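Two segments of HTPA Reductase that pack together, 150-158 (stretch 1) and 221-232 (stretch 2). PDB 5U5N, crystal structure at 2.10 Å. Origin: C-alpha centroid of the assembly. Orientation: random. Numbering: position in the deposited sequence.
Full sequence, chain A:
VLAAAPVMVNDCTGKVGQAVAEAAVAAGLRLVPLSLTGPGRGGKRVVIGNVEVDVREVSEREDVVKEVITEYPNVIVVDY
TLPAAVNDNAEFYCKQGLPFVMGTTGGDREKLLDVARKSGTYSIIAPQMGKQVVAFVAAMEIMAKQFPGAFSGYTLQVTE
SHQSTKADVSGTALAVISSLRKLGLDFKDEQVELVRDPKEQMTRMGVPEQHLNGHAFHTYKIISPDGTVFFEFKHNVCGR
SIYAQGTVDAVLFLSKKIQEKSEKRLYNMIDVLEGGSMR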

ATOM      1  N   ALA A 150      -3.339   0.787 -13.963  1.00 39.41           N
ATOM      2  CA  ALA A 150      -3.208  -0.626 -13.545  1.00 38.61           C
ATOM      3  C   ALA A 150      -4.517  -1.330 -13.196  1.00 38.04           C
ATOM      4  O   ALA A 150      -4.622  -2.558 -13.365  1.00 37.87           O
ATOM      5  N   PHE A 151      -5.507  -0.572 -12.732  1.00 37.62           N
ATOM      6  CA  PHE A 151      -6.836  -1.107 -12.441  1.00 37.41           C
ATOM      7  C   PHE A 151      -7.888  -0.631 -13.457  1.00 38.52           C
ATOM      8  O   PHE A 151      -9.097  -0.662 -13.200  1.00 38.52           O
ATOM      9  N   SER A 152      -7.432  -0.222 -14.636  1.00 39.42           N
ATOM     10  CA  SER A 152      -8.323   0.239 -15.701  1.00 41.11           C
ATOM     11  C   SER A 152      -9.413  -0.813 -15.943  1.00 41.87           C
ATOM     12  O   SER A 152      -9.119  -1.994 -16.043  1.00 41.66           O
ATOM     13  N   GLY A 153     -10.673  -0.392 -15.940  1.00 43.05           N
ATOM     14  CA  GLY A 153     -11.818  -1.311 -16.078  1.00 44.31           C
ATOM     15  C   GLY A 153     -12.466  -1.718 -14.766  1.00 43.76           C
ATOM     16  O   GLY A 153     -13.618  -2.139 -14.755  1.00 44.81           O
ATOM     17  N   TYR A 154     -11.735  -1.622 -13.655  1.00 42.53           N
ATOM     18  CA  TYR A 154     -12.245  -2.028 -12.340  1.00 41.72           C
ATOM     19  C   TYR A 154     -13.272  -1.024 -11.862  1.00 42.21           C
ATOM     20  O   TYR A 154     -13.312   0.090 -12.363  1.00 42.57           O
ATOM     21  N   THR A 155     -14.111  -1.448 -10.921  1.00 42.40           N
ATOM     22  CA  THR A 155     -15.078  -0.596 -10.263  1.00 43.05           C
ATOM     23  C   THR A 155     -14.556  -0.220  -8.876  1.00 41.40           C
ATOM     24  O   THR A 155     -13.963  -1.065  -8.185  1.00 40.33           O
ATOM     25  N   LEU A 156     -14.821   1.024  -8.470  1.00 40.94           N
ATOM     26  CA  LEU A 156     -14.461   1.534  -7.157  1.00 39.61           C
ATOM     27  C   LEU A 156     -15.696   1.921  -6.352  1.00 40.57           C
ATOM     28  O   LEU A 156     -16.577   2.653  -6.846  1.00 41.75           O
ATOM     29  N   GLN A 157     -15.742   1.458  -5.097  1.00 39.82           N
ATOM     30  CA  GLN A 157     -16.655   2.001  -4.096  1.00 40.34           C
ATOM     31  C   GLN A 157     -15.808   2.486  -2.942  1.00 39.28           C
ATOM     32  O   GLN A 157     -14.812   1.844  -2.561  1.00 38.25           O
ATOM     33  N   VAL A 158     -16.208   3.606  -2.361  1.00 39.28           N
ATOM     34  CA  VAL A 158     -15.530   4.183  -1.225  1.00 38.70           C
ATOM     35  C   VAL A 158     -16.588   4.506  -0.189  1.00 39.53           C
ATOM     36  O   VAL A 158     -17.593   5.119  -0.487  1.00 40.34           O
ATOM     37  N   LYS A 221     -13.097  -0.259  -1.880  1.00 36.07           N
ATOM     38  CA  LYS A 221     -13.244  -1.557  -2.537  1.00 36.66           C
ATOM     39  C   LYS A 221     -13.076  -1.410  -4.035  1.00 37.13           C
ATOM     40  O   LYS A 221     -13.679  -0.538  -4.647  1.00 37.83           O
ATOM     41  N   ILE A 222     -12.277  -2.300  -4.609  1.00 36.75           N
ATOM     42  CA  ILE A 222     -11.913  -2.261  -6.013  1.00 37.45           C
ATOM     43  C   ILE A 222     -12.184  -3.655  -6.601  1.00 37.98           C
ATOM     44  O   ILE A 222     -11.580  -4.647  -6.152  1.00 37.21           O
ATOM     45  N   ILE A 223     -13.085  -3.722  -7.590  1.00 39.13           N
ATOM     46  CA  ILE A 223     -13.591  -4.977  -8.119  1.00 39.83           C
ATOM     47  C   ILE A 223     -13.401  -5.044  -9.645  1.00 40.92           C
ATOM     48  O   ILE A 223     -13.685  -4.083 -10.348  1.00 41.63           O
ATOM     49  N   SER A 224     -12.930  -6.193 -10.141  1.00 40.99           N
ATOM     50  CA  SER A 224     -12.698  -6.380 -11.586  1.00 42.41           C
ATOM     51  C   SER A 224     -14.004  -6.395 -12.393  1.00 43.87           C
ATOM     52  O   SER A 224     -15.055  -6.692 -11.828  1.00 43.61           O
ATOM     53  N   PRO A 225     -13.943  -6.115 -13.724  1.00 45.57           N
ATOM     54  CA  PRO A 225     -15.131  -6.171 -14.586  1.00 47.33           C
ATOM     55  C   PRO A 225     -15.946  -7.437 -14.477  1.00 47.59           C
ATOM     56  O   PRO A 225     -17.156  -7.388 -14.572  1.00 48.38           O
ATOM     57  N   ASP A 226     -15.292  -8.567 -14.289  1.00 47.17           N
ATOM     58  CA  ASP A 226     -16.027  -9.834 -14.201  1.00 47.69           C
ATOM     59  C   ASP A 226     -16.427 -10.188 -12.760  1.00 46.49           C
ATOM     60  O   ASP A 226     -17.069 -11.196 -12.520  1.00 46.83           O
ATOM     61  N   GLY A 227     -16.055  -9.358 -11.797  1.00 45.22           N
ATOM     62  CA  GLY A 227     -16.434  -9.591 -10.422  1.00 44.38           C
ATOM     63  C   GLY A 227     -15.633 -10.628  -9.697  1.00 43.64           C
ATOM     64  O   GLY A 227     -15.954 -10.907  -8.571  1.00 43.29           O
ATOM     65  N   THR A 228     -14.609 -11.224 -10.322  1.00 43.99           N
ATOM     66  CA  THR A 228     -13.820 -12.280  -9.686  1.00 43.42           C
ATOM     67  C   THR A 228     -12.610 -11.793  -8.871  1.00 42.05           C
ATOM     68  O   THR A 228     -12.025 -12.588  -8.137  1.00 41.50           O
ATOM     69  N   VAL A 229     -12.219 -10.517  -9.007  1.00 41.55           N
ATOM     70  CA  VAL A 229     -11.111  -9.946  -8.221  1.00 40.33           C
ATOM     71  C   VAL A 229     -11.639  -8.825  -7.342  1.00 39.39           C
ATOM     72  O   VAL A 229     -12.223  -7.885  -7.855  1.00 39.56           O
ATOM     73  N   PHE A 230     -11.399  -8.953  -6.030  1.00 38.54           N
ATOM     74  CA  PHE A 230     -11.843  -8.006  -5.016  1.00 37.85           C
ATOM     75  C   PHE A 230     -10.618  -7.566  -4.200  1.00 36.91           C
ATOM     76  O   PHE A 230      -9.930  -8.416  -3.591  1.00 36.44           O
ATOM     77  N   PHE A 231     -10.346  -6.259  -4.212  1.00 36.57           N
ATOM     78  CA  PHE A 231      -9.380  -5.615  -3.319  1.00 35.90           C
ATOM     79  C   PHE A 231     -10.134  -4.750  -2.327  1.00 35.56           C
ATOM     80  O   PHE A 231     -11.076  -4.041  -2.695  1.00 35.95           O
ATOM     81  N   GLU A 232      -9.716  -4.812  -1.077  1.00 35.26           N
ATOM     82  CA  GLU A 232     -10.301  -3.977  -0.052  1.00 35.36           C
ATOM     83  C   GLU A 232      -9.182  -3.409   0.830  1.00 34.47           C
ATOM     84  O   GLU A 232      -8.319  -4.161   1.295  1.00 33.90           O
TER

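Phe 151 is the first residue to pack against stretch 2. Its CA-to-CB bond points toward stretch 2, with chi1 m (-67°) and chi2 79°. CD2 of Phe 151 lies 3.8 Å from CG2 of Ile 222. The edge of its ring meets the face of Phe 231, with CE2 of Phe 151 3.8 Å from CE1 of Phe 231 and the ring planes at 80°.

Phe 151 also begins a type II turn that ends at Tyr 154. Within it, Ser 152 (chi1 t) points away. Gly 153 has no side chain, and a CB there would be tight against Pro 225 and jammed against the carbonyl O of Ser 152.

Tyr 154 has the largest covered area. Its CA-to-CB bond points sideways, with chi1 m (-81°) and chi2 51°. The ring lies over the backbone of Ser 224, whose CA sits 3.5 Å from the Tyr 154 ring centroid, a CH-pi contact. CD2 of Tyr 154 also touches CG2 of Ile 222 at 3.8 Å, and CD1 of Tyr 154 touches CD of Pro 225 at 3.9 Å. Val 229 (t) packs at the ring edge.

From Thr 155 the two strands pair antiparallel. Along each extended strand, side chains alternate between the sheet faces. Thr 155 (m) shares one face with Ile 223 (m, t). Backbone hydrogen bonds join this pair: N of Thr 155 to O of Ile 223, 2.7 Å, and N of Ile 223 to O of Thr 155, 2.9 Å.

Leu 156 (t, p) is on the other face with Ile 222 (m, t). CD1 of Leu 156 lies 4.1 Å from CG1 of Ile 222.

Gln 157 (m, t) returns to the Thr 155 face, beside Lys 221 (chi1 m). Backbone hydrogen bonds run from N of Gln 157 to O of Lys 221, 2.9 Å, and from N of Lys 221 to O of Gln 157, 2.8 Å. NE2 of Gln 157 lies 3.4 Å from CD1 of Ile 223, a nonpolar neighbour. Val 158 (t) points away.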

ATOM      1  CB  ALA A 150      -2.201  -0.801 -12.407  1.00 38.06           C
ATOM      2  CB  PHE A 151      -7.233  -0.719 -11.026  1.00 36.79           C
ATOM      3  CG  PHE A 151      -6.398  -1.370  -9.960  1.00 35.82           C
ATOM      4  CD1 PHE A 151      -5.131  -0.898  -9.649  1.00 35.64           C
ATOM      5  CD2 PHE A 151      -6.893  -2.450  -9.255  1.00 35.48           C
ATOM      6  CE1 PHE A 151      -4.372  -1.511  -8.677  1.00 35.05           C
ATOM      7  CE2 PHE A 151      -6.158  -3.043  -8.254  1.00 34.75           C
ATOM      8  CZ  PHE A 151      -4.893  -2.581  -7.972  1.00 34.59           C
ATOM      9  CB  SER A 152      -7.516   0.422 -16.979  1.00 42.14           C
ATOM     10  OG  SER A 152      -8.243   1.093 -17.941  1.00 43.81           O
ATOM     11  CB  TYR A 154     -11.119  -2.152 -11.307  1.00 39.91           C
ATOM     12  CG  TYR A 154     -10.341  -3.453 -11.381  1.00 39.56           C
ATOM     13  CD1 TYR A 154      -9.799  -3.917 -12.584  1.00 40.59           C
ATOM     14  CD2 TYR A 154     -10.136  -4.231 -10.231  1.00 38.95           C
ATOM     15  CE1 TYR A 154      -9.078  -5.136 -12.637  1.00 40.70           C
ATOM     16  CE2 TYR A 154      -9.430  -5.426 -10.279  1.00 39.24           C
ATOM     17  CZ  TYR A 154      -8.897  -5.873 -11.483  1.00 40.10           C
ATOM     18  OH  TYR A 154      -8.197  -7.075 -11.524  1.00 41.39           O
ATOM     19  CB  THR A 155     -16.433  -1.319 -10.119  1.00 44.68           C
ATOM     20  OG1 THR A 155     -17.005  -1.460 -11.402  1.00 46.76           O
ATOM     21  CG2 THR A 155     -17.443  -0.482  -9.296  1.00 45.25           C
ATOM     22  CB  LEU A 156     -13.560   2.772  -7.289  1.00 39.21           C
ATOM     23  CG  LEU A 156     -13.135   3.496  -6.004  1.00 38.42           C
ATOM     24  CD1 LEU A 156     -12.346   2.565  -5.085  1.00 36.86           C
ATOM     25  CD2 LEU A 156     -12.328   4.729  -6.349  1.00 38.76           C
ATOM     26  CB  GLN A 157     -17.598   0.958  -3.552  1.00 41.38           C
ATOM     27  CG  GLN A 157     -18.504   0.298  -4.567  1.00 43.44           C
ATOM     28  CD  GLN A 157     -18.865  -1.110  -4.136  1.00 44.04           C
ATOM     29  OE1 GLN A 157     -19.997  -1.366  -3.755  1.00 46.01           O
ATOM     30  NE2 GLN A 157     -17.880  -2.007  -4.120  1.00 43.46           N
ATOM     31  CB  VAL A 158     -14.754   5.447  -1.593  1.00 39.05           C
ATOM     32  CG1 VAL A 158     -14.033   5.978  -0.376  1.00 39.00           C
ATOM     33  CG2 VAL A 158     -13.767   5.171  -2.716  1.00 38.45           C
ATOM     34  CB  LYS A 221     -14.596  -2.173  -2.280  1.00 38.01           C
ATOM     35  CG  LYS A 221     -15.091  -2.022  -0.875  1.00 38.18           C
ATOM     36  CD  LYS A 221     -16.381  -2.808  -0.725  1.00 39.82           C
ATOM     37  CE  LYS A 221     -17.051  -2.591   0.630  1.00 40.52           C
ATOM     38  NZ  LYS A 221     -17.727  -3.882   1.030  1.00 41.57           N
ATOM     39  CB  ILE A 222     -10.430  -1.879  -6.204  1.00 36.99           C
ATOM     40  CG1 ILE A 222      -9.992  -0.736  -5.279  1.00 36.13           C
ATOM     41  CG2 ILE A 222     -10.183  -1.443  -7.631  1.00 38.40           C
ATOM     42  CD1 ILE A 222      -8.512  -0.396  -5.378  1.00 35.66           C
ATOM     43  CB  ILE A 223     -15.090  -5.148  -7.787  1.00 40.66           C
ATOM     44  CG1 ILE A 223     -15.333  -5.073  -6.286  1.00 39.82           C
ATOM     45  CG2 ILE A 223     -15.619  -6.498  -8.306  1.00 41.48           C
ATOM     46  CD1 ILE A 223     -16.760  -4.665  -5.942  1.00 40.94           C
ATOM     47  CB  SER A 224     -11.972  -7.696 -11.837  1.00 42.65           C
ATOM     48  OG  SER A 224     -12.765  -8.768 -11.350  1.00 42.51           O
ATOM     49  CB  PRO A 225     -14.546  -6.094 -15.998  1.00 49.03           C
ATOM     50  CG  PRO A 225     -13.342  -5.253 -15.832  1.00 48.38           C
ATOM     51  CD  PRO A 225     -12.775  -5.622 -14.485  1.00 46.17           C
ATOM     52  CB  ASP A 226     -15.236 -10.957 -14.879  1.00 48.38           C
ATOM     53  CG  ASP A 226     -13.899 -11.316 -14.158  1.00 47.14           C
ATOM     54  OD1 ASP A 226     -13.475 -10.675 -13.125  1.00 45.47           O
ATOM     55  OD2 ASP A 226     -13.251 -12.259 -14.678  1.00 47.89           O
ATOM     56  CB  THR A 228     -13.293 -13.299 -10.714  1.00 44.74           C
ATOM     57  OG1 THR A 228     -12.368 -12.665 -11.611  1.00 45.23           O
ATOM     58  CG2 THR A 228     -14.439 -13.938 -11.498  1.00 46.16           C
ATOM     59  CB  VAL A 229      -9.980  -9.395  -9.116  1.00 40.73           C
ATOM     60  CG1 VAL A 229      -8.780  -8.954  -8.273  1.00 39.68           C
ATOM     61  CG2 VAL A 229      -9.561 -10.430 -10.155  1.00 42.19           C
ATOM     62  CB  PHE A 230     -12.894  -8.685  -4.132  1.00 38.12           C
ATOM     63  CG  PHE A 230     -13.387  -7.841  -2.969  1.00 37.59           C
ATOM     64  CD1 PHE A 230     -14.356  -6.891  -3.157  1.00 38.08           C
ATOM     65  CD2 PHE A 230     -12.910  -8.061  -1.679  1.00 36.94           C
ATOM     66  CE1 PHE A 230     -14.839  -6.132  -2.078  1.00 37.97           C
ATOM     67  CE2 PHE A 230     -13.371  -7.320  -0.590  1.00 36.74           C
ATOM     68  CZ  PHE A 230     -14.336  -6.349  -0.792  1.00 37.27           C
ATOM     69  CB  PHE A 231      -8.421  -4.698  -4.061  1.00 35.97           C
ATOM     70  CG  PHE A 231      -7.378  -5.410  -4.860  1.00 36.71           C
ATOM     71  CD1 PHE A 231      -7.659  -5.878  -6.139  1.00 37.94           C
ATOM     72  CD2 PHE A 231      -6.083  -5.531  -4.374  1.00 36.47           C
ATOM     73  CE1 PHE A 231      -6.693  -6.505  -6.893  1.00 38.98           C
ATOM     74  CE2 PHE A 231      -5.110  -6.180  -5.143  1.00 37.58           C
ATOM     75  CZ  PHE A 231      -5.422  -6.668  -6.389  1.00 38.73           C
ATOM     76  CB  GLU A 232     -11.346  -4.746   0.734  1.00 36.32           C
ATOM     77  CG  GLU A 232     -12.061  -3.906   1.807  1.00 37.01           C
ATOM     78  CD  GLU A 232     -13.034  -4.715   2.632  1.00 38.47           C
ATOM     79  OE1 GLU A 232     -12.580  -5.566   3.449  1.00 39.22           O
ATOM     80  OE2 GLU A 232     -14.253  -4.559   2.390  1.00 39.95           O
TER